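Local structure of gene product PA4716 (Pseudomonas aeruginosa, 1U0K) at the interface of chains A and B. The protein is a PhzF-family member predicted to be an epimerase and probably has isomerase activity. Residues are numbered along the deposited sequence; one frame, centred on the assembly and turned at random. Chains: chain A/B, gene product PA4716.

Contact 1: the interface of chains A and B. Residues chain A 40, 43; chain B 9-11, 18-19, 22, 277.
A:Glu43, bent at chi2 (69°) after a first torsion that sets CG opposite the backbone N (-174°), carries its carboxylate out of helix 34-44 and between B:Gln9, B:Asp11 and B:Leu277. B:Gln9 repeats that extended-then-bent shape from the facing strand 6-12. Its amide NE2 donates a nearly straight hydrogen bond to A:Glu43 OE1 (2.9 Å). OE1 lies in the amide plane of B:Gln9, whereas the donor comes from above the carboxylate plane; the two planes stand almost perpendicular (84°). The same OE1 sits 2.5 Å from the carboxylate OD1 of B:Asp11. So close an approach of two acid groups suggests that they share a proton, though no hydrogen is seen. B:Asp11 is held through its other oxygen: OD2 accepts a hydrogen bond, nearly along its C-O bond, from the backbone N of B:Leu18 (2.8 Å). Apolar groups pack beside the acids: CD2 of B:Leu277 meets the A:Glu43 carboxylate carbon CD (3.5 Å) and also CH2 on the rim of the A:Trp40 indole (3.9 Å). B:Leu18, its side chain crossing the indole at about a right angle, lays methyl CD2 over the face of A:Trp40, 3.7 Å from ring atom CD2.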
# COMPACT_ATOMS: atom_id res chain seq x y z
N TRP A 40 -2.72 8.76 -8.64
CA TRP A 40 -2.02 7.60 -9.21
C TRP A 40 -1.10 6.96 -8.18
O TRP A 40 -0.94 5.74 -8.15
CB TRP A 40 -1.23 7.98 -10.48
CG TRP A 40 -1.99 7.81 -11.73
CD1 TRP A 40 -2.50 8.80 -12.52
CD2 TRP A 40 -2.39 6.58 -12.31
NE1 TRP A 40 -3.16 8.25 -13.59
CE2 TRP A 40 -3.11 6.88 -13.48
CE3 TRP A 40 -2.19 5.24 -11.99
CZ2 TRP A 40 -3.64 5.89 -14.31
CZ3 TRP A 40 -2.73 4.26 -12.81
CH2 TRP A 40 -3.44 4.59 -13.95
N GLU A 43 -3.28 4.91 -6.19
CA GLU A 43 -3.69 3.77 -7.00
C GLU A 43 -2.67 2.63 -6.93
O GLU A 43 -3.04 1.48 -6.69
CB GLU A 43 -3.86 4.19 -8.46
CG GLU A 43 -4.42 3.12 -9.37
CD GLU A 43 -5.87 2.80 -9.09
OE1 GLU A 43 -6.30 1.70 -9.49
OE2 GLU A 43 -6.60 3.65 -8.52
N GLN B 9 -4.63 -3.68 -13.96
CA GLN B 9 -5.03 -2.86 -12.82
C GLN B 9 -6.46 -2.36 -13.04
O GLN B 9 -6.74 -1.72 -14.05
CB GLN B 9 -4.09 -1.67 -12.69
CG GLN B 9 -4.42 -0.77 -11.49
CD GLN B 9 -4.23 -1.42 -10.12
OE1 GLN B 9 -3.53 -2.43 -9.98
NE2 GLN B 9 -4.85 -0.83 -9.11
N LEU B 10 -7.36 -2.65 -12.10
CA LEU B 10 -8.77 -2.26 -12.16
C LEU B 10 -9.18 -1.62 -10.85
O LEU B 10 -8.54 -1.84 -9.85
CB LEU B 10 -9.64 -3.49 -12.39
CG LEU B 10 -9.57 -4.08 -13.82
CD1 LEU B 10 -8.53 -5.15 -13.96
CD2 LEU B 10 -10.92 -4.58 -14.29
N ASP B 11 -10.25 -0.84 -10.87
CA ASP B 11 -10.88 -0.32 -9.65
C ASP B 11 -12.27 -0.86 -9.54
O ASP B 11 -13.05 -0.77 -10.49
CB ASP B 11 -10.96 1.20 -9.70
CG ASP B 11 -9.63 1.84 -9.71
OD1 ASP B 11 -8.69 1.30 -9.10
OD2 ASP B 11 -9.43 2.91 -10.32
N LEU B 18 -9.37 5.75 -10.51
CA LEU B 18 -8.56 6.25 -9.39
C LEU B 18 -9.36 6.46 -8.09
O LEU B 18 -8.94 7.19 -7.19
CB LEU B 18 -7.77 7.50 -9.79
CG LEU B 18 -6.95 7.38 -11.07
CD1 LEU B 18 -6.39 8.75 -11.44
CD2 LEU B 18 -5.84 6.38 -10.94
N THR B 19 -10.49 5.77 -7.99
CA THR B 19 -11.18 5.63 -6.72
C THR B 19 -11.69 4.19 -6.61
O THR B 19 -11.38 3.36 -7.47
CB THR B 19 -12.29 6.68 -6.58
OG1 THR B 19 -12.74 6.71 -5.21
CG2 THR B 19 -13.48 6.34 -7.43
N GLY B 22 -8.67 -0.62 -5.65
CA GLY B 22 -7.71 -1.04 -6.66
C GLY B 22 -7.41 -2.52 -6.53
O GLY B 22 -7.35 -3.07 -5.43
N LEU B 277 -7.85 0.28 -15.74
CA LEU B 277 -6.87 1.36 -15.74
C LEU B 277 -5.60 1.07 -16.51
O LEU B 277 -5.04 1.98 -17.11
CB LEU B 277 -6.49 1.73 -14.32
CG LEU B 277 -7.41 2.77 -13.68
CD1 LEU B 277 -8.79 2.23 -13.45
CD2 LEU B 277 -6.77 3.24 -12.40

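Contact 2: the interface of chains A and B. Residues chain A 17, 276-277; chain B 284.
B:Thr284, in the C-terminal tail of its chain, meets A:Pro17 and the edge of strand 267-282 of the partner at A:Leu276 and A:Leu277. The van der Waals contacts come first. The hydroxyl OG1 of B:Thr284 lies 3.4 Å from CG of the A:Pro17 ring, while its methyl CG2 stands 4.0 Å from CB of the same ring. The two branches lie alongside the CB-CG border of the pyrrolidine, OG1 nearer CG and CG2 nearer CB, and the side chains cross at a slant. A chi1 of 174° points OG1 away from the backbone N and towards the proline, and puts CG2 between the backbone N and the carbonyl carbon. Approaches to the partner's backbone form the second group, and they are looser. The same CG2 comes within 4.0 Å of the carbonyl O of A:Leu277, and the backbone N of B:Thr284 is 3.8 Å from that oxygen, too far for a hydrogen bond. The carbonyl O of A:Leu276 is farther still, 4.5 Å from CB of B:Thr284. Among these residues the contact is mainly van der Waals packing, with B:Thr284 giving up 44 Å² of surface and A:Pro17 21 Å². Light as it is, the patch probably helps to seat the C-terminal tail of one subunit against the other at the margin of the interface in the deposited assembly.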
# COMPACT_ATOMS: atom_id res chain seq x y z
N PRO A 17 14.69 -9.59 -8.64
CA PRO A 17 13.31 -9.11 -8.62
C PRO A 17 12.54 -9.59 -7.40
O PRO A 17 12.86 -10.64 -6.83
CB PRO A 17 12.70 -9.69 -9.90
CG PRO A 17 13.63 -10.75 -10.35
CD PRO A 17 14.97 -10.43 -9.82
N LEU A 276 13.94 -4.05 -13.04
CA LEU A 276 12.71 -3.65 -13.70
C LEU A 276 11.78 -4.87 -13.77
O LEU A 276 12.16 -5.92 -14.27
CB LEU A 276 13.01 -3.13 -15.10
CG LEU A 276 13.44 -1.67 -15.25
CD1 LEU A 276 14.74 -1.41 -14.52
CD2 LEU A 276 13.58 -1.33 -16.73
N LEU A 277 10.57 -4.72 -13.24
CA LEU A 277 9.64 -5.85 -13.10
C LEU A 277 8.49 -5.88 -14.09
O LEU A 277 8.10 -6.97 -14.52
CB LEU A 277 9.06 -5.87 -11.69
CG LEU A 277 9.88 -6.58 -10.61
CD1 LEU A 277 11.25 -5.98 -10.38
CD2 LEU A 277 9.08 -6.60 -9.32
N THR B 284 10.20 -9.78 -16.05
CA THR B 284 11.01 -10.80 -15.39
C THR B 284 10.21 -12.09 -15.20
O THR B 284 9.00 -12.06 -15.05
CB THR B 284 11.50 -10.33 -14.01
OG1 THR B 284 12.18 -11.41 -13.35
CG2 THR B 284 10.34 -10.00 -13.08

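Contact 3: the interface of chains A and B. Residues chain A 45; chain B 45, 47, 216.
The short loop joining helix 34-44 to strand 48-54, the strand that starts at the predicted active-site glutamate, meets its own copy here, A:Arg45 against B:Arg45. In both chains the arginine has a positive phi (62° in A:Arg45), a backbone turn common just past a helix end. CB of A:Arg45 and CB of B:Arg45 lie side by side near the two-fold axis, 4.1 Å apart, and each side chain reaches past the other's backbone. A bend at chi3 folds each guanidinium back towards the opposite carbonyl. The NE of A:Arg45 donates to O of B:Arg45 (2.8 Å), which lies in the plane of the guanidinium; the reciprocal bond, from NE of B:Arg45 to O of A:Arg45 (2.8 Å), is more bent, 140° at the hydrogen. Water doubles each link. Water 1 joins NH2 of A:Arg45 (2.9 Å) to the O of B:Arg45, and water 2 joins NH2 of B:Arg45 to the O of A:Arg45. Each carbonyl thus meets both an NE and a water. The guanidinium groups point away from each other, which probably eases their like charges. On another side from water 1, NH2 of A:Arg45 rests against methyl CG1 of B:Val216, 3.5 Å away.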
# COMPACT_ATOMS: atom_id res chain seq x y z
N ARG A 45 -0.06 2.16 -4.84
CA ARG A 45 0.22 1.74 -3.45
C ARG A 45 1.67 1.38 -3.15
O ARG A 45 1.97 0.78 -2.11
CB ARG A 45 -0.74 0.61 -3.04
CG ARG A 45 -2.17 1.07 -3.11
CD ARG A 45 -3.15 -0.05 -3.01
NE ARG A 45 -3.11 -0.71 -1.72
CZ ARG A 45 -3.84 -0.38 -0.67
NH1 ARG A 45 -4.67 0.66 -0.73
NH2 ARG A 45 -3.74 -1.08 0.46
N ARG B 45 1.12 -4.68 -3.92
CA ARG B 45 0.58 -3.98 -2.76
C ARG B 45 -0.89 -3.58 -2.84
O ARG B 45 -1.35 -2.81 -2.01
CB ARG B 45 1.45 -2.76 -2.41
CG ARG B 45 2.84 -3.13 -1.99
CD ARG B 45 3.82 -1.99 -2.04
NE ARG B 45 3.70 -1.11 -0.88
CZ ARG B 45 4.52 -1.11 0.17
NH1 ARG B 45 5.52 -1.99 0.26
NH2 ARG B 45 4.32 -0.25 1.15
N PHE B 47 -4.68 -4.32 -2.02
CA PHE B 47 -5.13 -4.98 -0.78
C PHE B 47 -5.37 -6.46 -1.07
O PHE B 47 -4.97 -7.33 -0.27
CB PHE B 47 -6.37 -4.30 -0.20
CG PHE B 47 -6.67 -4.68 1.23
CD1 PHE B 47 -6.25 -3.87 2.26
CD2 PHE B 47 -7.38 -5.83 1.53
CE1 PHE B 47 -6.52 -4.21 3.59
CE2 PHE B 47 -7.66 -6.16 2.85
CZ PHE B 47 -7.21 -5.36 3.87
N VAL B 216 -3.45 -1.52 7.73
CA VAL B 216 -3.89 -1.09 6.41
C VAL B 216 -5.41 -1.21 6.34
O VAL B 216 -5.98 -2.25 6.64
CB VAL B 216 -3.25 -1.91 5.28
CG1 VAL B 216 -3.70 -1.40 3.93
CG2 VAL B 216 -1.72 -1.85 5.36
O HOH W 1 -1.42 -2.85 0.80
O HOH W 2 1.55 1.22 0.65

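By the centres of their C-alpha atoms, contact 1 lies about 12 Å from contact 3 and 21 Å from contact 2, with contacts 2 and 3 about 19 Å apart. Contacts 1 and 3 follow one another along the chain, from helix 34-44 into the loop behind it. Contacts 1 and 2 draw on the same pieces from opposite subunits: B:Leu277 and B:Leu18 in contact 1, A:Leu277 and A:Pro17 in contact 2, so strand 267-282 and one loop serve both. Two-fold symmetry repeats each contact. The centre of contact 3 is about 6 Å from B:Glu48, the predicted active-site residue, so pairing may help to shape the active-site surroundings.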